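Long-range contacts in trans-2-enoyl-CoA reductase (Treponema denticola ATCC 35405, PDB 4GGO), which catalyses the NADH-dependent reduction of the carbon-carbon double bond of crotonyl-CoA to give butyryl-CoA in fatty acid synthesis: residues 24-28 with 99-105; 59-63 with 311-315; 69-74 with 319-324; 144-148 with 209-214. All blocks are in the same frame, centred on the assembly; numbering follows the deposited sequence.

How the interactions relate
The four contacts pack one Rossmann fold at different depths. Interactions 2 and 3 join the same two elements, helix 61-74 and helix 311-323, first at the NAD(+)-binding turn and then about 12 Å further on, centre to centre. Interaction 2 is partly buried and relies on a tyrosine beside a sulfur; interaction 3 is buried and built on a tyrosine cluster, with Thr69 and Ala70 against one ring. Interaction 1, an aliphatic and amide-lined helix pair, is buried with a charged pair at its exposed margin, and Asn99 ND2 reaches Ser59 O of interaction 2 at 2.8 Å. Interaction 4 differs in kind: a buried strand-helix contact, with aromatic packing and a direct hydrogen bond between its segments.

Interaction 1. Residues 24-28 with 99-105; sequences CKKGV and NNLAFDE
Val28 lays its side chain over Ala102, CB to CB at 3.9 Å, a small apolar overlap at the close approach of two helices. Residues 24-28 belong to helix 21-38 and residues 99-105 to helix 95-110. Both segments are regular alpha helix, their axes approaching to 8.5 Å and crossing at -48°. In register, Cys24 lies opposite Asn99 (CA to CA 5.8 Å) and Lys25 opposite Ala102 (CA to CA 5.2 Å). The methyl of Ala102 is short enough to admit this approach, its CB lying 3.9 Å from Lys25 CA. Val28, with chi1 t, points toward the partner helix and places CG1 4.1 Å from Phe103 N and CG2 3.7 Å from Asn99 OD1. Asn99 takes chi1 m, which brings OD1 within 3.3 Å of Cys24 CB; its ND2 is hydrogen-bonded to Ser59 O in the NAD(+)-binding turn. Toward solvent, fully extended Lys25 holds NZ 4.2 Å from Glu105 OE2, opposite charges near each other but not in a salt bridge. No hydrogen bond joins the two segments. Phe103 also packs on helix 61-74 and meets Phe72 edge-to-face. Close helix pairing across a small residue, with Val28, Ala102 and the Asn99 amide inside and charges at the margin, is seen here in the helical layer that flanks the parallel sheet of a Rossmann fold.

Interaction 2. Residues 59-63 with 311-315; sequences SNGYG and CIEQI
This is a helix-to-helix contact centred on one aromatic ring, where the dinucleotide-binding beta-alpha turn of the Rossmann fold, between strand 52-56 and helix 61-74, meets the first turn of helix 311-323. Ser59, Asn60, Gly61 and Tyr62 all bind NAD(+). Ser59 and Asn60 are in loop conformation, Gly61 has positive phi (58/-136), and Tyr62 and Gly63 are helical; residues 311-315 are helical throughout, with Ile315 N hydrogen-bonded to Cys311 O at 3.0 Å. The backbones come nearest at Tyr62 and Cys311, CA to CA 5.5 Å. Tyr62, chi1 m and chi2 -46°, swings its ring across the opposing helix so that CE1 lies 3.8 Å from Cys311 CA and CD1 3.7 Å from Ile315 CD1. Ile315 adopts the m,m rotamer, which presents that methyl to the ring. Cys311, chi1 m, sets SG 4.5 Å from the Tyr62 ring centroid in an oblique sulfur-aromatic contact, and 3.8 Å from Gly61 C. The polar ends of Tyr62 and Gln314 are adjacent but not hydrogen-bonded to each other, OH to OE1 at 3.6 Å; Tyr62 OH hydrogen-bonds to Lys278 O and Gln314 OE1 to Lys278 N. With no hydrogen bond between the two segments, the contact itself depends on van der Waals and sulfur-aromatic packing, while the polar ends of Tyr62 and Gln314 find their hydrogen bonds outside, at the backbone of Lys278 and Ile340 and at Glu309 OE1.

Interaction 3. Residues 69-74 with 319-324; sequences TAAFGY and YAERLY
Three tyrosines, Tyr74, Tyr319 and Tyr324, form an aromatic cluster where the end of helix 61-74 meets the end of helix 311-323. The short segment axes stand 12.8 Å apart and cross at -111°, so long side chains must span the gap; even the nearest CA atoms, of Thr69 and Tyr319, are 7.7 Å apart. All three tyrosines take chi1 m. Tyr319 (chi1 -86°, chi2 71°) offers one ring face to Thr69, whose m rotamer sets CG2 3.7 Å from the ring centroid in a CH-pi contact, while Tyr319 OH lies 3.5 Å from Ala70 CB. Tyr74 (chi2 -88°) runs nearly parallel to Tyr319, planes at 28°, but the rings are slid apart with centroids 5.7 Å apart and barely overlap; CE2 of Tyr74 approaches CD2 of Tyr319 to 3.6 Å. The Tyr324 ring lies oblique to Tyr74, at 47°. A water, 2.9 Å from Tyr74 OH, donates to Tyr324 O at 2.6 Å. A pi-type turn, with Tyr324 N hydrogen-bonded to Tyr319 O at 2.8 Å, precedes the helix exit at Tyr324. Tyr319 and Tyr324 pack on Leu143 of strand 141-146, while Phe72 turns to helix 95-110.

Interaction 4. Residues 144-148 with 209-214; sequences IVYSL and DWERWI
Residues 144-146, the end of strand 141-146, are extended, and residues 209-214, within helix 208-219, are regular helix. These short segments run nearly antiparallel, their N-to-C directions 159° apart and their axes 10.2 Å apart at closest approach: a helix laid along a central strand of the parallel Rossmann sheet. Beyond the strand, Ser147 and Leu148 continue as loop. The register pairs Ile144 with Ile214 (CA to CA 8.6 Å) and Tyr146 with Trp210 (CA to CA 6.7 Å). Ile144 and Tyr146 point toward the helix while Val145 points away. Ile144 (m,t) and Ile214 (m,m) meet through their CD1 methyls at 3.8 Å. Tyr146, chi1 t and chi2 -88°, meets two tryptophans, one over a ring face and one at the ring edge. Trp210 CB sits over the face, 3.9 Å from the centroid, and Tyr146 CB in turn lies over the five-membered ring of Trp210, 4.2 Å from that centroid, so CH-pi contacts run both ways; Trp210 NE1 is hydrogen-bonded to Thr229 OG1 of strand 227-233. Trp213, chi1 m, brings CD1 to the edge of the Tyr146 ring, 4.0 Å from CE2. Asp209, chi1 t, is held also by a salt bridge from OD1 to Lys127. Leu148, which binds NAD(+), rests its CD1 3.3 Å from Asp209 OD2, and this same carboxylate oxygen accepts the hydrogen bond from Tyr146 OH at 3.0 Å.

Interaction 1. Residues 24-28 with 99-105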
# COMPACT_ATOMS: atom_id res chain seq x y z
N CYS A 24 -6.44 10.47 -12.00
CA CYS A 24 -5.31 10.10 -11.16
C CYS A 24 -4.68 11.34 -10.53
O CYS A 24 -4.30 11.33 -9.36
CB CYS A 24 -4.26 9.34 -11.99
SG CYS A 24 -4.79 7.70 -12.54
N LYS A 25 -4.58 12.40 -11.32
CA LYS A 25 -4.03 13.67 -10.85
C LYS A 25 -4.87 14.23 -9.70
O LYS A 25 -4.33 14.62 -8.66
CB LYS A 25 -3.96 14.69 -11.99
CG LYS A 25 -3.53 16.08 -11.56
CD LYS A 25 -3.51 17.04 -12.74
CE LYS A 25 -3.04 18.42 -12.32
NZ LYS A 25 -2.97 19.36 -13.48
N LYS A 26 -6.18 14.27 -9.90
CA LYS A 26 -7.11 14.76 -8.89
C LYS A 26 -7.03 13.92 -7.62
O LYS A 26 -7.13 14.44 -6.51
CB LYS A 26 -8.53 14.76 -9.44
CG LYS A 26 -9.59 15.28 -8.47
CD LYS A 26 -9.34 16.73 -8.08
CE LYS A 26 -10.58 17.35 -7.46
NZ LYS A 26 -11.11 16.54 -6.33
N GLY A 27 -6.84 12.61 -7.80
CA GLY A 27 -6.70 11.70 -6.68
C GLY A 27 -5.49 12.02 -5.83
O GLY A 27 -5.55 11.97 -4.60
N VAL A 28 -4.38 12.37 -6.48
CA VAL A 28 -3.16 12.75 -5.78
C VAL A 28 -3.36 14.08 -5.07
O VAL A 28 -2.96 14.25 -3.92
CB VAL A 28 -1.96 12.84 -6.75
CG1 VAL A 28 -0.74 13.39 -6.03
CG2 VAL A 28 -1.67 11.48 -7.35
N ASN A 99 0.20 9.08 -11.43
CA ASN A 99 0.33 9.47 -10.03
C ASN A 99 1.69 10.10 -9.74
O ASN A 99 1.78 11.14 -9.09
CB ASN A 99 0.11 8.27 -9.10
CG ASN A 99 -1.34 7.83 -9.06
OD1 ASN A 99 -2.24 8.56 -9.47
ND2 ASN A 99 -1.58 6.63 -8.54
N ASN A 100 2.75 9.46 -10.23
CA ASN A 100 4.11 9.98 -10.06
C ASN A 100 4.29 11.34 -10.73
O ASN A 100 4.98 12.22 -10.19
CB ASN A 100 5.15 9.00 -10.59
CG ASN A 100 5.30 7.78 -9.70
OD1 ASN A 100 4.91 7.78 -8.54
ND2 ASN A 100 5.88 6.72 -10.26
N LEU A 101 3.70 11.51 -11.90
CA LEU A 101 3.76 12.78 -12.62
C LEU A 101 3.06 13.87 -11.82
O LEU A 101 3.57 14.98 -11.70
CB LEU A 101 3.12 12.66 -14.00
CG LEU A 101 3.79 11.71 -15.01
CD1 LEU A 101 3.08 11.79 -16.35
CD2 LEU A 101 5.27 12.03 -15.16
N ALA A 102 1.90 13.53 -11.27
CA ALA A 102 1.13 14.47 -10.46
C ALA A 102 1.89 14.86 -9.20
O ALA A 102 1.94 16.03 -8.83
CB ALA A 102 -0.22 13.88 -10.11
N PHE A 103 2.50 13.87 -8.55
CA PHE A 103 3.26 14.11 -7.33
C PHE A 103 4.44 15.05 -7.57
O PHE A 103 4.57 16.07 -6.89
CB PHE A 103 3.76 12.80 -6.72
CG PHE A 103 4.51 12.98 -5.43
CD1 PHE A 103 5.88 13.19 -5.43
CD2 PHE A 103 3.84 12.95 -4.22
CE1 PHE A 103 6.57 13.37 -4.24
CE2 PHE A 103 4.53 13.12 -3.03
CZ PHE A 103 5.89 13.33 -3.04
N ASP A 104 5.29 14.68 -8.52
CA ASP A 104 6.49 15.46 -8.81
C ASP A 104 6.16 16.89 -9.24
O ASP A 104 6.87 17.83 -8.90
CB ASP A 104 7.34 14.76 -9.89
CG ASP A 104 8.02 13.51 -9.37
OD1 ASP A 104 8.26 13.43 -8.14
OD2 ASP A 104 8.32 12.62 -10.18
N GLU A 105 5.07 17.04 -9.99
CA GLU A 105 4.61 18.35 -10.41
C GLU A 105 4.18 19.18 -9.21
O GLU A 105 4.48 20.38 -9.13
CB GLU A 105 3.47 18.21 -11.42
CG GLU A 105 2.95 19.53 -11.97
CD GLU A 105 2.20 19.35 -13.28
OE1 GLU A 105 2.60 18.49 -14.09
OE2 GLU A 105 1.20 20.07 -13.49

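Interaction 2. Residues 59-63 with 311-315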
# COMPACT_ATOMS: atom_id res chain seq x y z
N SER A 59 4.06 4.75 -5.99
CA SER A 59 3.12 5.23 -7.00
C SER A 59 1.64 5.00 -6.69
O SER A 59 0.77 5.55 -7.36
CB SER A 59 3.46 4.64 -8.37
OG SER A 59 3.21 3.25 -8.39
N ASN A 60 1.35 4.18 -5.68
CA ASN A 60 -0.03 3.89 -5.33
C ASN A 60 -0.20 3.39 -3.90
O ASN A 60 0.77 3.01 -3.25
CB ASN A 60 -0.63 2.87 -6.30
CG ASN A 60 -0.14 1.46 -6.03
OD1 ASN A 60 1.01 1.12 -6.30
ND2 ASN A 60 -1.02 0.62 -5.50
N GLY A 61 -1.44 3.40 -3.43
CA GLY A 61 -1.79 2.86 -2.13
C GLY A 61 -1.04 3.47 -0.97
O GLY A 61 -0.88 4.69 -0.89
N TYR A 62 -0.58 2.62 -0.06
CA TYR A 62 0.10 3.06 1.15
C TYR A 62 1.44 3.71 0.85
O TYR A 62 1.89 4.60 1.58
CB TYR A 62 0.28 1.88 2.11
CG TYR A 62 -1.02 1.43 2.77
CD1 TYR A 62 -1.90 2.36 3.30
CD2 TYR A 62 -1.35 0.08 2.84
CE1 TYR A 62 -3.08 1.96 3.91
CE2 TYR A 62 -2.53 -0.33 3.43
CZ TYR A 62 -3.39 0.61 3.96
OH TYR A 62 -4.57 0.21 4.56
N GLY A 63 2.08 3.28 -0.23
CA GLY A 63 3.35 3.86 -0.64
C GLY A 63 3.18 5.31 -1.06
O GLY A 63 3.92 6.18 -0.59
N CYS A 311 -6.23 5.14 2.53
CA CYS A 311 -4.78 5.13 2.58
C CYS A 311 -4.19 6.37 3.24
O CYS A 311 -3.35 6.26 4.14
CB CYS A 311 -4.20 4.97 1.18
SG CYS A 311 -4.62 3.40 0.40
N ILE A 312 -4.64 7.54 2.81
CA ILE A 312 -4.06 8.79 3.30
C ILE A 312 -4.42 9.06 4.76
O ILE A 312 -3.63 9.66 5.50
CB ILE A 312 -4.43 10.00 2.40
CG1 ILE A 312 -3.50 11.19 2.67
CG2 ILE A 312 -5.90 10.39 2.56
CD1 ILE A 312 -2.05 10.91 2.33
N GLU A 313 -5.59 8.59 5.19
CA GLU A 313 -5.97 8.72 6.60
C GLU A 313 -5.11 7.80 7.46
O GLU A 313 -4.63 8.19 8.52
CB GLU A 313 -7.46 8.39 6.80
CG GLU A 313 -8.42 9.43 6.24
CD GLU A 313 -8.65 9.29 4.74
OE1 GLU A 313 -8.24 8.26 4.17
OE2 GLU A 313 -9.24 10.21 4.14
N GLN A 314 -4.93 6.57 6.98
CA GLN A 314 -4.10 5.58 7.65
C GLN A 314 -2.67 6.06 7.87
O GLN A 314 -2.14 6.00 8.98
CB GLN A 314 -4.06 4.29 6.83
CG GLN A 314 -5.17 3.31 7.14
CD GLN A 314 -4.75 2.29 8.18
OE1 GLN A 314 -3.94 1.40 7.90
NE2 GLN A 314 -5.31 2.40 9.38
N ILE A 315 -2.04 6.54 6.80
CA ILE A 315 -0.63 6.89 6.84
C ILE A 315 -0.34 8.18 7.60
O ILE A 315 0.65 8.28 8.32
CB ILE A 315 -0.02 6.94 5.42
CG1 ILE A 315 -0.25 5.60 4.71
CG2 ILE A 315 1.45 7.26 5.49
CD1 ILE A 315 0.19 4.40 5.52

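Interaction 3. Residues 69-74 with 319-324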
# COMPACT_ATOMS: atom_id res chain seq x y z
N THR A 69 2.49 12.13 2.62
CA THR A 69 2.51 12.55 4.02
C THR A 69 3.87 13.12 4.41
O THR A 69 3.95 14.15 5.08
CB THR A 69 2.16 11.38 4.97
OG1 THR A 69 0.86 10.87 4.64
CG2 THR A 69 2.16 11.85 6.42
N ALA A 70 4.94 12.46 3.98
CA ALA A 70 6.29 12.92 4.27
C ALA A 70 6.58 14.26 3.61
O ALA A 70 7.12 15.17 4.25
CB ALA A 70 7.31 11.88 3.84
N ALA A 71 6.21 14.38 2.34
CA ALA A 71 6.53 15.57 1.57
C ALA A 71 5.63 16.76 1.91
O ALA A 71 6.12 17.84 2.22
CB ALA A 71 6.46 15.27 0.07
N PHE A 72 4.32 16.56 1.85
CA PHE A 72 3.38 17.67 1.99
C PHE A 72 2.87 17.89 3.41
O PHE A 72 2.18 18.86 3.68
CB PHE A 72 2.22 17.52 1.01
CG PHE A 72 2.65 17.50 -0.43
CD1 PHE A 72 2.96 18.68 -1.09
CD2 PHE A 72 2.77 16.31 -1.12
CE1 PHE A 72 3.36 18.67 -2.41
CE2 PHE A 72 3.17 16.29 -2.44
CZ PHE A 72 3.46 17.47 -3.09
N GLY A 73 3.23 16.98 4.31
CA GLY A 73 2.87 17.12 5.71
C GLY A 73 4.05 17.59 6.54
O GLY A 73 3.89 18.36 7.48
N TYR A 74 5.24 17.13 6.18
CA TYR A 74 6.44 17.42 6.96
C TYR A 74 7.50 18.20 6.20
O TYR A 74 8.47 18.68 6.79
CB TYR A 74 7.02 16.12 7.54
CG TYR A 74 6.14 15.48 8.59
CD1 TYR A 74 6.25 15.83 9.93
CD2 TYR A 74 5.19 14.53 8.23
CE1 TYR A 74 5.44 15.25 10.89
CE2 TYR A 74 4.37 13.94 9.19
CZ TYR A 74 4.51 14.31 10.51
OH TYR A 74 3.70 13.73 11.47
N TYR A 319 2.19 8.45 10.75
CA TYR A 319 3.25 9.43 10.97
C TYR A 319 3.04 10.19 12.28
O TYR A 319 3.95 10.31 13.10
CB TYR A 319 3.32 10.42 9.81
CG TYR A 319 4.16 9.99 8.63
CD1 TYR A 319 3.74 8.97 7.79
CD2 TYR A 319 5.36 10.62 8.34
CE1 TYR A 319 4.51 8.58 6.69
CE2 TYR A 319 6.13 10.24 7.26
CZ TYR A 319 5.70 9.22 6.44
OH TYR A 319 6.47 8.84 5.36
N ALA A 320 1.82 10.70 12.46
CA ALA A 320 1.52 11.58 13.59
C ALA A 320 1.39 10.85 14.92
O ALA A 320 1.75 11.39 15.97
CB ALA A 320 0.26 12.38 13.29
N GLU A 321 0.87 9.62 14.89
CA GLU A 321 0.53 8.92 16.13
C GLU A 321 1.37 7.67 16.41
O GLU A 321 1.11 6.96 17.37
CB GLU A 321 -0.96 8.56 16.14
CG GLU A 321 -1.89 9.75 16.30
CD GLU A 321 -2.01 10.20 17.75
OE1 GLU A 321 -2.98 9.81 18.42
OE2 GLU A 321 -1.13 10.96 18.21
N ARG A 322 2.36 7.41 15.56
CA ARG A 322 3.27 6.28 15.79
C ARG A 322 4.73 6.69 15.62
O ARG A 322 5.52 6.58 16.56
CB ARG A 322 2.95 5.12 14.84
CG ARG A 322 1.57 4.50 15.00
CD ARG A 322 1.41 3.82 16.35
NE ARG A 322 0.19 3.02 16.41
CZ ARG A 322 -1.02 3.52 16.64
NH1 ARG A 322 -1.17 4.82 16.85
NH2 ARG A 322 -2.07 2.71 16.67
N LEU A 323 5.08 7.16 14.43
CA LEU A 323 6.47 7.47 14.10
C LEU A 323 6.96 8.76 14.77
O LEU A 323 8.03 8.78 15.36
CB LEU A 323 6.65 7.56 12.59
CG LEU A 323 6.21 6.35 11.77
CD1 LEU A 323 6.48 6.57 10.29
CD2 LEU A 323 6.90 5.09 12.27
N TYR A 324 6.17 9.82 14.66
CA TYR A 324 6.60 11.13 15.15
C TYR A 324 5.62 11.68 16.18
O TYR A 324 4.81 12.56 15.88
CB TYR A 324 6.79 12.09 13.98
CG TYR A 324 7.70 11.53 12.91
CD1 TYR A 324 9.08 11.56 13.05
CD2 TYR A 324 7.17 10.94 11.77
CE1 TYR A 324 9.91 11.03 12.07
CE2 TYR A 324 7.99 10.41 10.79
CZ TYR A 324 9.36 10.46 10.95
OH TYR A 324 10.18 9.94 9.98
O HOH W 1 4.20 14.55 14.24

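Interaction 4. Residues 144-148 with 209-214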
# COMPACT_ATOMS: atom_id res chain seq x y z
N ILE A 144 12.74 5.05 5.77
CA ILE A 144 12.66 4.22 4.58
C ILE A 144 11.38 3.39 4.58
O ILE A 144 11.22 2.47 5.39
CB ILE A 144 13.87 3.28 4.46
CG1 ILE A 144 15.16 4.09 4.45
CG2 ILE A 144 13.76 2.43 3.20
CD1 ILE A 144 16.40 3.24 4.32
N VAL A 145 10.47 3.71 3.67
CA VAL A 145 9.19 3.03 3.60
C VAL A 145 9.20 1.94 2.53
O VAL A 145 9.33 2.23 1.34
CB VAL A 145 8.04 4.01 3.32
CG1 VAL A 145 6.71 3.28 3.26
CG2 VAL A 145 8.01 5.10 4.39
N TYR A 146 9.07 0.69 2.96
CA TYR A 146 9.03 -0.43 2.03
C TYR A 146 7.59 -0.86 1.78
O TYR A 146 6.98 -1.54 2.61
CB TYR A 146 9.84 -1.61 2.56
CG TYR A 146 10.06 -2.71 1.54
CD1 TYR A 146 9.14 -3.74 1.39
CD2 TYR A 146 11.18 -2.71 0.72
CE1 TYR A 146 9.33 -4.74 0.46
CE2 TYR A 146 11.38 -3.70 -0.22
CZ TYR A 146 10.45 -4.72 -0.34
OH TYR A 146 10.64 -5.71 -1.28
N SER A 147 7.04 -0.46 0.63
CA SER A 147 5.66 -0.77 0.30
C SER A 147 5.53 -1.39 -1.08
O SER A 147 4.60 -1.08 -1.83
CB SER A 147 4.80 0.49 0.39
OG SER A 147 3.45 0.22 0.06
N LEU A 148 6.46 -2.27 -1.43
CA LEU A 148 6.43 -2.93 -2.73
C LEU A 148 5.30 -3.96 -2.81
O LEU A 148 5.13 -4.78 -1.91
CB LEU A 148 7.78 -3.60 -3.03
CG LEU A 148 8.94 -2.64 -3.32
CD1 LEU A 148 10.21 -3.42 -3.62
CD2 LEU A 148 8.59 -1.72 -4.49
N ASP A 209 14.14 -8.63 -0.17
CA ASP A 209 14.50 -7.42 -0.90
C ASP A 209 14.63 -6.23 0.04
O ASP A 209 15.48 -5.36 -0.15
CB ASP A 209 13.47 -7.11 -1.98
CG ASP A 209 13.84 -5.90 -2.81
OD1 ASP A 209 14.96 -5.87 -3.36
OD2 ASP A 209 13.02 -4.96 -2.90
N TRP A 210 13.76 -6.18 1.05
CA TRP A 210 13.79 -5.13 2.06
C TRP A 210 15.15 -5.10 2.74
O TRP A 210 15.79 -4.05 2.82
CB TRP A 210 12.69 -5.39 3.10
CG TRP A 210 12.62 -4.38 4.20
CD1 TRP A 210 13.07 -3.09 4.17
CD2 TRP A 210 12.04 -4.57 5.49
NE1 TRP A 210 12.82 -2.48 5.37
CE2 TRP A 210 12.19 -3.36 6.20
CE3 TRP A 210 11.42 -5.65 6.13
CZ2 TRP A 210 11.73 -3.20 7.51
CZ3 TRP A 210 10.97 -5.49 7.43
CH2 TRP A 210 11.13 -4.28 8.10
N GLU A 211 15.59 -6.26 3.21
CA GLU A 211 16.88 -6.38 3.89
C GLU A 211 18.02 -6.06 2.93
O GLU A 211 19.04 -5.49 3.32
CB GLU A 211 17.04 -7.78 4.47
CG GLU A 211 18.22 -7.93 5.41
CD GLU A 211 18.27 -9.29 6.08
OE1 GLU A 211 17.77 -10.27 5.47
OE2 GLU A 211 18.79 -9.39 7.21
N ARG A 212 17.84 -6.42 1.66
CA ARG A 212 18.85 -6.14 0.64
C ARG A 212 18.98 -4.63 0.42
O ARG A 212 20.08 -4.12 0.28
CB ARG A 212 18.50 -6.84 -0.67
CG ARG A 212 19.65 -6.92 -1.66
CD ARG A 212 19.22 -7.59 -2.96
NE ARG A 212 20.33 -7.74 -3.90
CZ ARG A 212 21.01 -8.87 -4.07
NH1 ARG A 212 20.69 -9.96 -3.38
NH2 ARG A 212 22.01 -8.92 -4.95
N TRP A 213 17.84 -3.94 0.40
CA TRP A 213 17.83 -2.49 0.28
C TRP A 213 18.58 -1.84 1.44
O TRP A 213 19.41 -0.96 1.24
CB TRP A 213 16.40 -1.95 0.24
CG TRP A 213 15.81 -1.87 -1.14
CD1 TRP A 213 14.99 -2.78 -1.74
CD2 TRP A 213 16.00 -0.81 -2.09
NE1 TRP A 213 14.66 -2.35 -3.01
CE2 TRP A 213 15.27 -1.15 -3.24
CE3 TRP A 213 16.73 0.38 -2.08
CZ2 TRP A 213 15.23 -0.33 -4.37
CZ3 TRP A 213 16.69 1.19 -3.20
CH2 TRP A 213 15.95 0.83 -4.33
N ILE A 214 18.28 -2.29 2.66
CA ILE A 214 18.88 -1.73 3.86
C ILE A 214 20.39 -1.99 3.93
O ILE A 214 21.17 -1.07 4.18
CB ILE A 214 18.21 -2.27 5.14
CG1 ILE A 214 16.72 -1.93 5.13
CG2 ILE A 214 18.88 -1.69 6.38
CD1 ILE A 214 16.42 -0.45 5.01